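Local coordinates for protein oxidoreductase (Thermotoga maritima, PDB 1ZH8) that binds NADP and probably catalyses the reversible oxidation of an alcohol group on a substrate that remains unspecified, at residues M166-W171 with V201-A206; V220-S225 with M231-S236; G246-S251 with L320-A325. All coordinates share one frame; numbering follows the deposited sequence. Where two conformers were deposited one is given.

Interaction 1. Residues M166-W171 with V201-A206. With NAP (NADP nicotinamide-adenine-dinucleotide phosphate), chain D.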
loop_
_atom_site.group_PDB
_atom_site.type_symbol
_atom_site.label_atom_id
_atom_site.label_comp_id
_atom_site.label_asym_id
_atom_site.label_seq_id
_atom_site.Cartn_x
_atom_site.Cartn_y
_atom_site.Cartn_z
HETATM N N MSE A 166 -6.925 -4.583 3.496
HETATM C CA MSE A 166 -7.642 -3.665 2.624
HETATM C C MSE A 166 -6.694 -2.663 1.971
HETATM O O MSE A 166 -5.711 -2.223 2.583
HETATM C CB MSE A 166 -8.813 -2.947 3.325
HETATM C CG MSE A 166 -8.435 -2.076 4.451
HETATM SE SE MSE A 166 -9.307 -0.265 4.468
HETATM C CE MSE A 166 -8.122 0.523 3.078
ATOM N N ASN A 167 -6.992 -2.323 0.715
ATOM C CA ASN A 167 -6.251 -1.290 -0.011
ATOM C C ASN A 167 -7.221 -0.328 -0.670
ATOM O O ASN A 167 -8.177 -0.733 -1.339
ATOM C CB ASN A 167 -5.327 -1.941 -1.053
ATOM C CG ASN A 167 -4.486 -0.930 -1.825
ATOM O OD1 ASN A 167 -4.178 -1.149 -2.983
ATOM N ND2 ASN A 167 -4.114 0.176 -1.186
ATOM N N TRP A 168 -7.009 0.951 -0.413
ATOM C CA TRP A 168 -7.779 1.980 -1.070
ATOM C C TRP A 168 -6.772 2.921 -1.714
ATOM O O TRP A 168 -5.952 3.542 -1.025
ATOM C CB TRP A 168 -8.661 2.721 -0.074
ATOM C CG TRP A 168 -9.846 3.447 -0.657
ATOM C CD1 TRP A 168 -10.126 3.639 -1.981
ATOM C CD2 TRP A 168 -10.883 4.129 0.070
ATOM N NE1 TRP A 168 -11.286 4.369 -2.124
ATOM C CE2 TRP A 168 -11.773 4.683 -0.887
ATOM C CE3 TRP A 168 -11.149 4.324 1.434
ATOM C CZ2 TRP A 168 -12.924 5.392 -0.528
ATOM C CZ3 TRP A 168 -12.295 5.037 1.798
ATOM C CH2 TRP A 168 -13.166 5.571 0.818
ATOM N N GLN A 169 -6.819 2.991 -3.040
ATOM C CA GLN A 169 -5.968 3.893 -3.804
ATOM C C GLN A 169 -6.838 4.855 -4.540
ATOM O O GLN A 169 -7.680 4.435 -5.332
ATOM C CB GLN A 169 -5.167 3.135 -4.853
ATOM C CG GLN A 169 -4.272 2.135 -4.271
ATOM C CD GLN A 169 -3.231 1.732 -5.240
ATOM O OE1 GLN A 169 -2.796 2.540 -6.076
ATOM N NE2 GLN A 169 -2.812 0.470 -5.156
ATOM N N ILE A 170 -6.610 6.143 -4.329
ATOM C CA ILE A 170 -7.474 7.164 -4.888
ATOM C C ILE A 170 -6.638 8.153 -5.689
ATOM O O ILE A 170 -5.647 8.676 -5.194
ATOM C CB ILE A 170 -8.254 7.883 -3.767
ATOM C CG1 ILE A 170 -9.009 6.855 -2.920
ATOM C CG2 ILE A 170 -9.189 8.977 -4.338
ATOM C CD1 ILE A 170 -9.514 7.407 -1.635
ATOM N N TRP A 171 -7.036 8.412 -6.927
ATOM C CA TRP A 171 -6.299 9.365 -7.740
ATOM C C TRP A 171 -7.243 10.435 -8.249
ATOM O O TRP A 171 -7.891 10.251 -9.263
ATOM C CB TRP A 171 -5.596 8.652 -8.890
ATOM C CG TRP A 171 -4.633 7.580 -8.455
ATOM C CD1 TRP A 171 -4.909 6.250 -8.233
ATOM C CD2 TRP A 171 -3.232 7.739 -8.211
ATOM N NE1 TRP A 171 -3.766 5.584 -7.861
ATOM C CE2 TRP A 171 -2.725 6.474 -7.839
ATOM C CE3 TRP A 171 -2.356 8.830 -8.268
ATOM C CZ2 TRP A 171 -1.380 6.274 -7.528
ATOM C CZ3 TRP A 171 -1.020 8.633 -7.957
ATOM C CH2 TRP A 171 -0.544 7.365 -7.590
ATOM N N VAL A 201 -10.683 12.933 5.868
ATOM C CA VAL A 201 -11.706 12.572 6.851
ATOM C C VAL A 201 -12.828 11.664 6.251
ATOM O O VAL A 201 -13.256 10.707 6.882
ATOM C CB VAL A 201 -12.218 13.795 7.662
ATOM C CG1 VAL A 201 -11.059 14.391 8.459
ATOM C CG2 VAL A 201 -12.867 14.866 6.755
ATOM N N HIS A 202 -13.243 11.926 5.012
ATOM C CA HIS A 202 -14.187 11.027 4.320
ATOM C C HIS A 202 -13.691 9.587 4.276
ATOM O O HIS A 202 -14.407 8.648 4.662
ATOM C CB HIS A 202 -14.429 11.477 2.878
ATOM C CG HIS A 202 -15.146 12.775 2.773
ATOM N ND1 HIS A 202 -16.383 12.989 3.344
ATOM C CD2 HIS A 202 -14.804 13.932 2.163
ATOM C CE1 HIS A 202 -16.773 14.226 3.088
ATOM N NE2 HIS A 202 -15.832 14.820 2.374
ATOM N N HIS A 203 -12.461 9.418 3.802
ATOM C CA HIS A 203 -11.879 8.094 3.690
ATOM C C HIS A 203 -11.705 7.390 5.058
ATOM O O HIS A 203 -12.000 6.192 5.187
ATOM C CB HIS A 203 -10.599 8.169 2.857
ATOM C CG HIS A 203 -10.727 9.065 1.652
ATOM N ND1 HIS A 203 -9.770 9.998 1.306
ATOM C CD2 HIS A 203 -11.736 9.219 0.756
ATOM C CE1 HIS A 203 -10.168 10.664 0.234
ATOM N NE2 HIS A 203 -11.356 10.209 -0.123
ATOM N N ALA A 204 -11.282 8.118 6.089
ATOM C CA ALA A 204 -11.173 7.524 7.419
ATOM C C ALA A 204 -12.556 7.112 7.917
ATOM O O ALA A 204 -12.732 6.034 8.525
ATOM C CB ALA A 204 -10.518 8.509 8.398
ATOM N N ALA A 205 -13.551 7.962 7.644
ATOM C CA ALA A 205 -14.902 7.652 8.060
ATOM C C ALA A 205 -15.313 6.289 7.482
ATOM O O ALA A 205 -15.754 5.386 8.221
ATOM C CB ALA A 205 -15.857 8.755 7.651
ATOM N N ALA A 206 -15.080 6.117 6.183
ATOM C CA ALA A 206 -15.466 4.879 5.507
ATOM C C ALA A 206 -14.716 3.662 6.033
ATOM O O ALA A 206 -15.322 2.630 6.313
ATOM C CB ALA A 206 -15.314 5.005 4.001
HETATM P PA NAP D . -16.374 27.822 -0.013
HETATM O O1A NAP D . -16.971 27.778 -1.373
HETATM O O2A NAP D . -15.213 28.721 0.092
HETATM O O5B NAP D . -17.538 28.176 1.032
HETATM C C5B NAP D . -17.244 28.892 2.209
HETATM C C4B NAP D . -18.304 29.963 2.380
HETATM O O4B NAP D . -18.190 30.566 3.662
HETATM C C3B NAP D . -18.150 31.085 1.360
HETATM O O3B NAP D . -19.454 31.479 1.050
HETATM C C2B NAP D . -17.440 32.146 2.184
HETATM O O2B NAP D . -17.367 33.517 1.811
HETATM C C1B NAP D . -18.161 31.977 3.504
HETATM N N9A NAP D . -17.426 32.617 4.591
HETATM C C8A NAP D . -16.063 32.767 4.723
HETATM N N7A NAP D . -15.823 33.404 5.890
HETATM C C5A NAP D . -17.013 33.663 6.493
HETATM C C6A NAP D . -17.361 34.287 7.685
HETATM N N6A NAP D . -16.432 34.793 8.479
HETATM N N1A NAP D . -18.678 34.386 8.050
HETATM C C2A NAP D . -19.653 33.883 7.223
HETATM N N3A NAP D . -19.319 33.274 6.040
HETATM C C4A NAP D . -18.023 33.165 5.686
HETATM O O3 NAP D . -15.897 26.350 0.386
HETATM P PN NAP D . -16.856 25.061 0.399
HETATM O O1N NAP D . -18.317 25.373 0.286
HETATM O O2N NAP D . -16.150 24.182 -0.523
HETATM O O5D NAP D . -16.657 24.437 1.872
HETATM C C5D NAP D . -17.337 24.892 3.028
HETATM C C4D NAP D . -17.421 23.744 4.033
HETATM O O4D NAP D . -18.065 22.639 3.411
HETATM C C3D NAP D . -16.025 23.265 4.443
HETATM O O3D NAP D . -15.980 22.977 5.821
HETATM C C2D NAP D . -15.803 21.994 3.659
HETATM O O2D NAP D . -14.965 21.077 4.331
HETATM C C1D NAP D . -17.228 21.490 3.486
HETATM N N1N NAP D . -17.345 20.660 2.290
HETATM C C2N NAP D . -17.781 19.375 2.440
HETATM C C3N NAP D . -17.902 18.529 1.333
HETATM C C7N NAP D . -18.592 17.193 1.463
HETATM O O7N NAP D . -18.638 16.395 0.304
HETATM N N7N NAP D . -19.141 16.789 2.625
HETATM C C4N NAP D . -17.578 19.020 0.061
HETATM C C5N NAP D . -17.145 20.344 -0.087
HETATM C C6N NAP D . -17.030 21.160 1.043
HETATM P P2B NAP D . -18.207 34.411 0.767
HETATM O O1X NAP D . -19.480 34.943 1.390
HETATM O O2X NAP D . -18.583 33.612 -0.460
HETATM O O3X NAP D . -17.267 35.545 0.420
#

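Interaction 2. Residues V220-S225 with M231-S236. With NA (sodium ion), chain C.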
loop_
_atom_site.group_PDB
_atom_site.type_symbol
_atom_site.label_atom_id
_atom_site.label_comp_id
_atom_site.label_asym_id
_atom_site.label_seq_id
_atom_site.Cartn_x
_atom_site.Cartn_y
_atom_site.Cartn_z
ATOM N N VAL A 220 3.687 8.377 4.694
ATOM C CA VAL A 220 4.537 9.414 4.113
ATOM C C VAL A 220 3.677 10.392 3.286
ATOM O O VAL A 220 2.948 9.983 2.381
ATOM C CB VAL A 220 5.725 8.787 3.318
ATOM C CG1 VAL A 220 5.218 7.796 2.314
ATOM C CG2 VAL A 220 6.563 9.842 2.625
ATOM N N ALA A 221 3.743 11.674 3.643
ATOM C CA ALA A 221 2.954 12.734 3.014
ATOM C C ALA A 221 3.856 13.665 2.227
ATOM O O ALA A 221 4.901 14.078 2.727
ATOM C CB ALA A 221 2.223 13.506 4.054
ATOM N N LYS A 222 3.470 13.973 0.991
ATOM C CA LYS A 222 4.249 14.875 0.130
ATOM C C LYS A 222 3.413 16.017 -0.474
ATOM O O LYS A 222 2.189 15.922 -0.581
ATOM C CB LYS A 222 4.951 14.097 -0.974
ATOM C CG LYS A 222 5.893 13.068 -0.461
ATOM C CD LYS A 222 7.007 12.784 -1.456
ATOM C CE LYS A 222 7.988 11.788 -0.856
ATOM N NZ LYS A 222 9.210 11.653 -1.670
ATOM N N ASP A 223 4.090 17.104 -0.842
ATOM C CA ASP A 223 3.466 18.242 -1.490
ATOM C C ASP A 223 3.941 18.258 -2.939
ATOM O O ASP A 223 5.022 18.746 -3.213
ATOM C CB ASP A 223 3.882 19.516 -0.755
ATOM C CG ASP A 223 3.340 20.797 -1.403
ATOM O OD1 ASP A 223 2.854 20.771 -2.554
ATOM O OD2 ASP A 223 3.389 21.853 -0.751
ATOM N N LEU A 224 3.133 17.727 -3.861
ATOM C CA LEU A 224 3.576 17.473 -5.249
ATOM C C LEU A 224 3.057 18.477 -6.288
ATOM O O LEU A 224 3.591 18.579 -7.395
ATOM C CB LEU A 224 3.150 16.069 -5.693
ATOM C CG LEU A 224 3.640 14.819 -4.969
ATOM C CD1 LEU A 224 2.849 13.652 -5.508
ATOM C CD2 LEU A 224 5.160 14.631 -5.181
ATOM N N SER A 225 1.986 19.179 -5.945
ATOM C CA SER A 225 1.424 20.186 -6.825
ATOM C C SER A 225 1.497 21.580 -6.200
ATOM O O SER A 225 1.020 21.775 -5.086
ATOM C CB SER A 225 -0.031 19.854 -7.169
ATOM O OG SER A 225 -0.576 20.887 -7.977
HETATM N N MSE A 231 -0.076 19.846 1.613
HETATM C CA MSE A 231 0.267 18.506 1.109
HETATM C C MSE A 231 -0.891 17.968 0.257
HETATM O O MSE A 231 -2.036 18.418 0.391
HETATM C CB MSE A 231 0.630 17.548 2.255
HETATM C CG MSE A 231 1.788 18.007 3.163
HETATM SE SE MSE A 231 3.619 17.494 2.621
HETATM C CE MSE A 231 4.621 18.295 4.118
ATOM N N ASP A 232 -0.592 17.040 -0.645
ATOM C CA ASP A 232 -1.581 16.565 -1.604
ATOM C C ASP A 232 -1.367 15.107 -2.003
ATOM O O ASP A 232 -2.109 14.569 -2.811
ATOM C CB ASP A 232 -1.588 17.485 -2.832
ATOM C CG ASP A 232 -0.204 17.674 -3.433
ATOM O OD1 ASP A 232 0.499 16.674 -3.671
ATOM O OD2 ASP A 232 0.183 18.826 -3.694
ATOM N N PHE A 233 -0.344 14.487 -1.429
ATOM C CA PHE A 233 -0.079 13.079 -1.636
ATOM C C PHE A 233 0.148 12.387 -0.302
ATOM O O PHE A 233 0.811 12.915 0.579
ATOM C CB PHE A 233 1.115 12.875 -2.563
ATOM C CG PHE A 233 1.488 11.429 -2.749
ATOM C CD1 PHE A 233 2.374 10.803 -1.871
ATOM C CD2 PHE A 233 0.941 10.688 -3.776
ATOM C CE1 PHE A 233 2.713 9.477 -2.025
ATOM C CE2 PHE A 233 1.277 9.346 -3.936
ATOM C CZ PHE A 233 2.164 8.742 -3.058
ATOM N N LEU A 234 -0.415 11.200 -0.141
ATOM C CA LEU A 234 -0.246 10.466 1.101
ATOM C C LEU A 234 -0.215 8.973 0.788
ATOM O O LEU A 234 -1.038 8.493 0.014
ATOM C CB LEU A 234 -1.383 10.799 2.055
ATOM C CG LEU A 234 -1.401 9.994 3.351
ATOM C CD1 LEU A 234 -0.162 10.401 4.137
ATOM C CD2 LEU A 234 -2.648 10.244 4.164
ATOM N N SER A 235 0.757 8.252 1.344
ATOM C CA SER A 235 0.736 6.782 1.326
ATOM C C SER A 235 0.949 6.244 2.738
ATOM O O SER A 235 1.848 6.706 3.466
ATOM C CB SER A 235 1.791 6.228 0.380
ATOM O OG SER A 235 1.516 4.876 0.065
ATOM N N SER A 236 0.140 5.263 3.122
ATOM C CA SER A 236 0.107 4.797 4.505
ATOM C C SER A 236 -0.130 3.303 4.651
ATOM O O SER A 236 -0.811 2.692 3.832
ATOM C CB SER A 236 -0.997 5.528 5.262
ATOM O OG SER A 236 -2.253 5.159 4.749
HETATM NA NA NA C . 0.484 21.192 -2.737
#

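Interaction 3. Residues G246-S251 with L320-A325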
loop_
_atom_site.group_PDB
_atom_site.type_symbol
_atom_site.label_atom_id
_atom_site.label_comp_id
_atom_site.label_asym_id
_atom_site.label_seq_id
_atom_site.Cartn_x
_atom_site.Cartn_y
_atom_site.Cartn_z
ATOM N N GLY A 246 -4.212 -2.361 6.651
ATOM C CA GLY A 246 -4.698 -1.434 5.649
ATOM C C GLY A 246 -3.585 -0.744 4.897
ATOM O O GLY A 246 -2.502 -0.511 5.449
ATOM N N ASN A 247 -3.849 -0.437 3.627
ATOM C CA ASN A 247 -3.040 0.493 2.829
ATOM C C ASN A 247 -3.958 1.572 2.288
ATOM O O ASN A 247 -4.968 1.286 1.653
ATOM C CB ASN A 247 -2.363 -0.191 1.627
ATOM C CG ASN A 247 -1.198 -1.096 2.013
ATOM O OD1 ASN A 247 -0.961 -1.385 3.196
ATOM N ND2 ASN A 247 -0.455 -1.556 1.000
ATOM N N TYR A 248 -3.608 2.819 2.504
ATOM C CA TYR A 248 -4.416 3.897 1.981
ATOM C C TYR A 248 -3.448 4.862 1.334
ATOM O O TYR A 248 -2.553 5.383 2.028
ATOM C CB TYR A 248 -5.214 4.559 3.111
ATOM C CG TYR A 248 -5.750 5.949 2.813
ATOM C CD1 TYR A 248 -6.757 6.154 1.866
ATOM C CD2 TYR A 248 -5.273 7.055 3.514
ATOM C CE1 TYR A 248 -7.241 7.416 1.613
ATOM C CE2 TYR A 248 -5.770 8.338 3.281
ATOM C CZ TYR A 248 -6.748 8.512 2.326
ATOM O OH TYR A 248 -7.243 9.777 2.095
ATOM N N THR A 249 -3.605 5.049 0.014
ATOM C CA THR A 249 -2.754 5.941 -0.793
ATOM C C THR A 249 -3.635 6.883 -1.622
ATOM O O THR A 249 -4.606 6.446 -2.251
ATOM C CB THR A 249 -1.855 5.143 -1.750
ATOM O OG1 THR A 249 -0.955 4.353 -0.991
ATOM C CG2 THR A 249 -1.050 6.040 -2.633
ATOM N N ILE A 250 -3.313 8.174 -1.618
ATOM C CA ILE A 250 -4.083 9.129 -2.401
ATOM C C ILE A 250 -3.208 10.237 -2.940
ATOM O O ILE A 250 -2.290 10.699 -2.260
ATOM C CB ILE A 250 -5.261 9.715 -1.598
ATOM C CG1 ILE A 250 -6.139 10.643 -2.468
ATOM C CG2 ILE A 250 -4.757 10.438 -0.348
ATOM C CD1 ILE A 250 -7.514 10.945 -1.840
ATOM N N SER A 251 -3.493 10.646 -4.174
ATOM C CA SER A 251 -2.921 11.850 -4.765
ATOM C C SER A 251 -4.072 12.729 -5.163
ATOM O O SER A 251 -4.938 12.314 -5.906
ATOM C CB SER A 251 -2.110 11.524 -6.004
ATOM O OG SER A 251 -1.648 12.721 -6.613
ATOM N N LEU A 320 -10.376 12.694 11.949
ATOM C CA LEU A 320 -9.348 13.686 11.779
ATOM C C LEU A 320 -8.033 13.138 12.345
ATOM O O LEU A 320 -7.013 13.224 11.686
ATOM C CB LEU A 320 -9.770 15.011 12.420
ATOM C CG LEU A 320 -8.824 16.199 12.272
ATOM C CD1 LEU A 320 -8.445 16.428 10.822
ATOM C CD2 LEU A 320 -9.495 17.436 12.807
ATOM N N ALA A 321 -8.090 12.526 13.527
ATOM C CA ALA A 321 -6.928 11.885 14.166
ATOM C C ALA A 321 -6.155 10.904 13.261
ATOM O O ALA A 321 -4.918 10.911 13.252
ATOM C CB ALA A 321 -7.351 11.188 15.462
ATOM N N PHE A 322 -6.876 10.071 12.513
ATOM C CA PHE A 322 -6.244 9.193 11.537
ATOM C C PHE A 322 -5.382 10.002 10.556
ATOM O O PHE A 322 -4.202 9.699 10.366
ATOM C CB PHE A 322 -7.288 8.347 10.773
ATOM C CG PHE A 322 -6.707 7.572 9.612
ATOM C CD1 PHE A 322 -6.179 6.297 9.803
ATOM C CD2 PHE A 322 -6.669 8.124 8.338
ATOM C CE1 PHE A 322 -5.635 5.569 8.745
ATOM C CE2 PHE A 322 -6.117 7.413 7.263
ATOM C CZ PHE A 322 -5.602 6.130 7.472
ATOM N N ILE A 323 -5.965 11.039 9.953
ATOM C CA ILE A 323 -5.228 11.864 8.996
ATOM C C ILE A 323 -4.105 12.635 9.675
ATOM O O ILE A 323 -2.964 12.621 9.198
ATOM C CB ILE A 323 -6.153 12.826 8.222
ATOM C CG1 ILE A 323 -7.193 12.027 7.415
ATOM C CG2 ILE A 323 -5.346 13.723 7.294
ATOM C CD1 ILE A 323 -6.586 11.141 6.389
ATOM N N GLU A 324 -4.394 13.279 10.801
ATOM C CA GLU A 324 -3.334 14.010 11.495
ATOM C C GLU A 324 -2.133 13.095 11.845
ATOM O O GLU A 324 -0.988 13.501 11.716
ATOM C CB GLU A 324 -3.868 14.741 12.719
ATOM C CG GLU A 324 -2.817 15.621 13.406
ATOM C CD GLU A 324 -3.404 16.635 14.377
ATOM O OE1 GLU A 324 -4.588 17.037 14.231
ATOM O OE2 GLU A 324 -2.660 17.044 15.284
ATOM N N ALA A 325 -2.405 11.856 12.243
ATOM C CA ALA A 325 -1.336 10.879 12.487
ATOM C C ALA A 325 -0.477 10.613 11.246
ATOM O O ALA A 325 0.747 10.651 11.336
ATOM C CB ALA A 325 -1.904 9.579 13.028
#

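Interaction 1. Residues M166-W171 with V201-A206
His-203 of helix 195-211 reaches across to Trp-168 and Ile-170 of strand 163-171. The helix covers one face of the open sheet in the GFO/IDH/MocA C-terminal domain and runs nearly antiparallel to the strand. The segment axes lie 11.5 Å apart. The His-203 side chain meets the strand from its first carbon on. His-203 CB lies 3.7 Å from Trp-168 CZ3. With CG anti to the carbonyl carbon (chi1 -42°), the imidazole swings past the indole. His-203 CD2 is 3.9 Å from Trp-168 CH2. The two rings form a T-shaped pair, with the His-203 edge toward the Trp-168 face and the planes at 70°. Farther out, Ile-170 CD1 sits over the middle of the His-203 imidazole, 3.6 Å from its centroid. This is a CH-pi contact, only 7° off the ring normal. ND1 is hydrogen-bonded to Tyr-248 OH, which fixes the ring's rotation. Cut back to an alanine here, the side chain would probably leave Ile-170 CD1 and the indole face without their partner and the buried Tyr-248 hydroxyl without its mate. About one turn further along the helix, Ala-206 CB packs 3.7 Å from Trp-168 CZ3. The indole NE1 is hydrogen-bonded to Glu-258. His-202, the residue before His-203, turns away from the strand to the cofactor. Its ring edge meets the nicotinamide amide in plane, with His-202 CE1 3.5 Å from N7N of NADP.

Interaction 2. Residues V220-S225 with M231-S236
The carboxylates of Asp-223 and Asp-232 meet nearly perpendicular, their planes 89° apart, with a sodium ion drawing them together. Asp-232 is gripped along the syn sides of both oxygens. Asp-232 OD1 accepts from Leu-224 N at 2.8 Å, and Asp-232 OD2 from Ser-225 N at 2.9 Å. Both donors are tilted somewhat out of the carboxylate plane. Asp-232 CG lies between the backbone N and the carbonyl carbon (chi1 53°), which turns the carboxylate toward residues 223-225. The Phe-233 ring is approached obliquely by Leu-224 CD1 and Lys-222 CB. Leu-224 CD1 packs 3.5 Å from Phe-233 CB, at the base of the ring. Strands 214-222 and 233-240 form an antiparallel beta hairpin, and a classic beta bulge marks its turn end. Asp-232 N and Phe-233 N both donate to Lys-222 O, the former almost straight at 176°. Farther from the turn, beyond the Ala-221/Leu-234 pair, Val-220 and Ser-235 form another hydrogen-bonded pair. On the opposite sheet face, Ala-221 CB packs 3.9 Å from Leu-234 CD1. The Lys-222 side chain leaves the hairpin for the second subunit, where NZ binds Gly-243 O and forms a salt bridge with Glu-239 of that subunit. Past the bulge the loop residues converge on the sodium. Leu-228 O and Gly-230 O complete its five protein ligands. The sodium lies 2.4 Å from Asp-223 OD1, 2.5 Å from Ser-225 O and 2.6 Å from Asp-232 OD2.

Interaction 3. Residues G246-S251 with L320-A325
Tyr-248 and Phe-322 make the closer part of this small buried contact. Tyr-248 CD2 lies 3.9 Å from Phe-322 CE2, and Phe-322 CZ is only slightly farther from the same atom. The tyrosine carbon comes to the edge of the phenylalanine ring, in its plane. The rings meet obliquely, turned 57° against each other with centroids 6.0 Å apart. CG of each ring is anti to its own backbone nitrogen (chi1 161° in Tyr-248, 171° in Phe-322), and the two side chains extend between the backbones to meet. The backbones stay well apart. The nearest pair of CA atoms, in Tyr-248 and Ile-323, is 10.6 Å apart. Helix 313-329 packs on the same face of the C-terminal domain sheet as helix 195-211, since Tyr-248 touches both Phe-322 and His-203. Phe-322 also meets Phe-238 of strand 233-240 edge-to-face, so it touches two neighbouring strands. The looser side lies at Ile-323. Its CB does not point at the strand, and only Ile-323 CD1 approaches, 4.3 Å from Tyr-248 CE2. This methyl meets the tyrosine ring obliquely. Together the two segments bury just 99 Å². Side chains that alternate with Tyr-248 on the strand face the other way: Asn-247 and Thr-249 pack against the second subunit. On the helix, the partly exposed Glu-324 also points away from the strand, and its OE1 is hydrogen-bonded to Val-119 N.

In the fold
All three interactions involve one mixed sheet, whose strands 163-171, 245-251, 233-240 and 214-222 lie side by side in that order. Interactions 1 and 3 pack helices on it, with centres about 8 Å apart. Their joint is His-203 ND1 to Tyr-248 OH, 2.7 Å. Interaction 2 pairs the strands next along, its centre about 10 Å from that of interaction 3. Ser-235 OG to Thr-249 OG1, 2.7 Å, joins those two. Interactions 1 and 2 do not touch. Interaction 1 alone reaches NADP, through His-202. The Ile-323 side chain of interaction 3 is about 12 Å from the cofactor and about 14 Å from the sodium held by interaction 2.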